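Local coordinates for putative hyaluronoglucosaminidase (Clostridium perfringens, PDB 6PWI), which belongs to glycoside hydrolase family 84 and probably has hexosaminidase activity, this chain being the part that holds its (beta/alpha)8-barrel catalytic domain, at residues A[282-286]-A[317-323]. Residues are numbered along the deposited sequence; the frame is centred on the assembly and turned at random.
Sequences FEQLY and WRLQKGD
E283 and its two partners, W317 and K321, illustrate how one carboxylate can tie neighbouring helices together. The ends of helices 268-286 and 304-321 run nearly alongside in the catalytic barrel, their N-to-C directions 30° apart; these helices follow barrel strands 250-255 and 293-296. With the short segments' axes 12.9 Å apart at closest approach, long side chains bridge the gap.

Polar bonds come first. W317 NE1 donates to E283 OE2 over 2.9 Å, almost straight at 169°; the acceptor lies near the indole plane, yet the donor reaches it from above the carboxylate. K321 NZ forms a salt bridge with E283 OE1 at 2.7 Å, meeting the syn lone pair of that oxygen. Beyond the helix end, where G322 takes positive phi, the hydroxyl of Y286 donates to the syn side of D323 OD1, the phenol and carboxylate planes being 63° apart.

Ring faces carry the rest of the contact. The K321 chain, bent at chi2, lays its CD over one face of the Y286 ring, 3.8 Å from the ring centroid, and its NZ over the same ring as a cation-pi partner. Deeper in, F282 CB sits over the six-membered ring of W317, while the phenyl and indole rings meet obliquely; F282 also stacks on F293 of strand 293-296.

R291 supplies a second partner for D323 through OD2 and a cation-pi contact for Y286. K321 NZ is held between the E283 carboxylate and the face of the Y286 ring, and its proximity, with the indole N-H, would be expected to favour ionised E283.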
# COMPACT_ATOMS: atom_id res chain seq x y z
N PHE A 282 14.39 -10.87 20.77
CA PHE A 282 12.96 -10.94 20.50
C PHE A 282 12.20 -10.45 21.73
O PHE A 282 11.20 -9.75 21.59
CB PHE A 282 12.54 -12.34 20.06
CG PHE A 282 12.72 -12.66 18.60
CD1 PHE A 282 13.39 -11.81 17.74
CD2 PHE A 282 12.23 -13.85 18.07
CE1 PHE A 282 13.55 -12.12 16.39
CE2 PHE A 282 12.39 -14.17 16.73
CZ PHE A 282 13.05 -13.30 15.89
N GLU A 283 12.69 -10.82 22.92
CA GLU A 283 12.09 -10.42 24.18
C GLU A 283 12.12 -8.90 24.32
O GLU A 283 11.16 -8.31 24.80
CB GLU A 283 12.79 -11.08 25.38
CG GLU A 283 12.55 -12.58 25.50
CD GLU A 283 11.14 -12.99 25.90
OE1 GLU A 283 10.28 -12.09 26.08
OE2 GLU A 283 10.90 -14.21 26.05
N GLN A 284 13.23 -8.28 23.88
CA GLN A 284 13.37 -6.83 23.96
C GLN A 284 12.29 -6.15 23.11
O GLN A 284 11.63 -5.22 23.59
CB GLN A 284 14.78 -6.37 23.57
CG GLN A 284 15.04 -4.89 23.89
CD GLN A 284 16.24 -4.27 23.22
OE1 GLN A 284 16.69 -4.70 22.16
NE2 GLN A 284 16.75 -3.21 23.82
N LEU A 285 12.09 -6.63 21.88
CA LEU A 285 11.05 -6.07 21.03
C LEU A 285 9.68 -6.39 21.62
O LEU A 285 8.81 -5.53 21.60
CB LEU A 285 11.18 -6.60 19.59
CG LEU A 285 12.15 -5.87 18.66
CD1 LEU A 285 11.96 -4.36 18.70
CD2 LEU A 285 13.60 -6.23 18.95
N TYR A 286 9.52 -7.61 22.16
CA TYR A 286 8.26 -8.06 22.75
C TYR A 286 7.85 -7.12 23.88
O TYR A 286 6.66 -6.86 24.08
CB TYR A 286 8.37 -9.48 23.30
CG TYR A 286 7.06 -10.06 23.78
CD1 TYR A 286 6.25 -10.80 22.94
CD2 TYR A 286 6.62 -9.87 25.09
CE1 TYR A 286 5.04 -11.33 23.38
CE2 TYR A 286 5.41 -10.38 25.54
CZ TYR A 286 4.62 -11.12 24.68
OH TYR A 286 3.42 -11.62 25.10
N TRP A 317 9.21 -21.03 21.23
CA TRP A 317 9.14 -19.75 21.93
C TRP A 317 7.81 -19.05 21.67
O TRP A 317 7.16 -18.54 22.59
CB TRP A 317 10.33 -18.87 21.53
CG TRP A 317 10.30 -17.50 22.15
CD1 TRP A 317 10.72 -17.16 23.40
CD2 TRP A 317 9.83 -16.29 21.54
NE1 TRP A 317 10.54 -15.82 23.61
CE2 TRP A 317 9.99 -15.26 22.49
CE3 TRP A 317 9.29 -15.96 20.28
CZ2 TRP A 317 9.63 -13.94 22.23
CZ3 TRP A 317 8.93 -14.66 20.03
CH2 TRP A 317 9.10 -13.66 20.99
N ARG A 318 7.41 -19.02 20.40
CA ARG A 318 6.25 -18.26 19.98
C ARG A 318 4.99 -18.81 20.64
O ARG A 318 4.09 -18.05 21.01
CB ARG A 318 6.17 -18.31 18.45
CG ARG A 318 5.06 -17.47 17.85
CD ARG A 318 4.61 -18.23 16.63
NE ARG A 318 3.18 -18.01 16.54
CZ ARG A 318 2.31 -18.92 16.13
NH1 ARG A 318 2.73 -20.12 15.77
NH2 ARG A 318 1.03 -18.61 16.07
N LEU A 319 4.92 -20.14 20.79
CA LEU A 319 3.76 -20.79 21.37
C LEU A 319 3.73 -20.59 22.89
O LEU A 319 2.65 -20.50 23.47
CB LEU A 319 3.74 -22.27 20.96
CG LEU A 319 3.42 -22.55 19.49
CD1 LEU A 319 3.46 -24.04 19.20
CD2 LEU A 319 2.08 -21.95 19.08
N GLN A 320 4.91 -20.49 23.52
CA GLN A 320 5.01 -20.19 24.94
C GLN A 320 4.40 -18.83 25.25
O GLN A 320 3.74 -18.66 26.28
CB GLN A 320 6.47 -20.18 25.41
CG GLN A 320 7.06 -21.55 25.66
CD GLN A 320 8.55 -21.49 25.91
OE1 GLN A 320 9.19 -20.45 25.74
NE2 GLN A 320 9.11 -22.62 26.32
N LYS A 321 4.63 -17.85 24.37
CA LYS A 321 4.21 -16.48 24.62
C LYS A 321 2.69 -16.35 24.49
O LYS A 321 2.10 -15.49 25.14
CB LYS A 321 4.98 -15.54 23.69
CG LYS A 321 6.45 -15.36 24.06
CD LYS A 321 6.63 -14.19 24.99
CE LYS A 321 7.81 -14.33 25.92
NZ LYS A 321 7.94 -13.13 26.77
N GLY A 322 2.07 -17.17 23.65
CA GLY A 322 0.62 -17.26 23.58
C GLY A 322 -0.05 -16.20 22.71
O GLY A 322 -1.12 -16.46 22.16
N ASP A 323 0.53 -15.01 22.60
CA ASP A 323 -0.14 -13.93 21.88
C ASP A 323 0.72 -13.39 20.73
O ASP A 323 0.54 -12.24 20.31
CB ASP A 323 -0.62 -12.84 22.85
CG ASP A 323 0.51 -12.09 23.54
OD1 ASP A 323 1.63 -12.65 23.63
OD2 ASP A 323 0.28 -10.95 23.99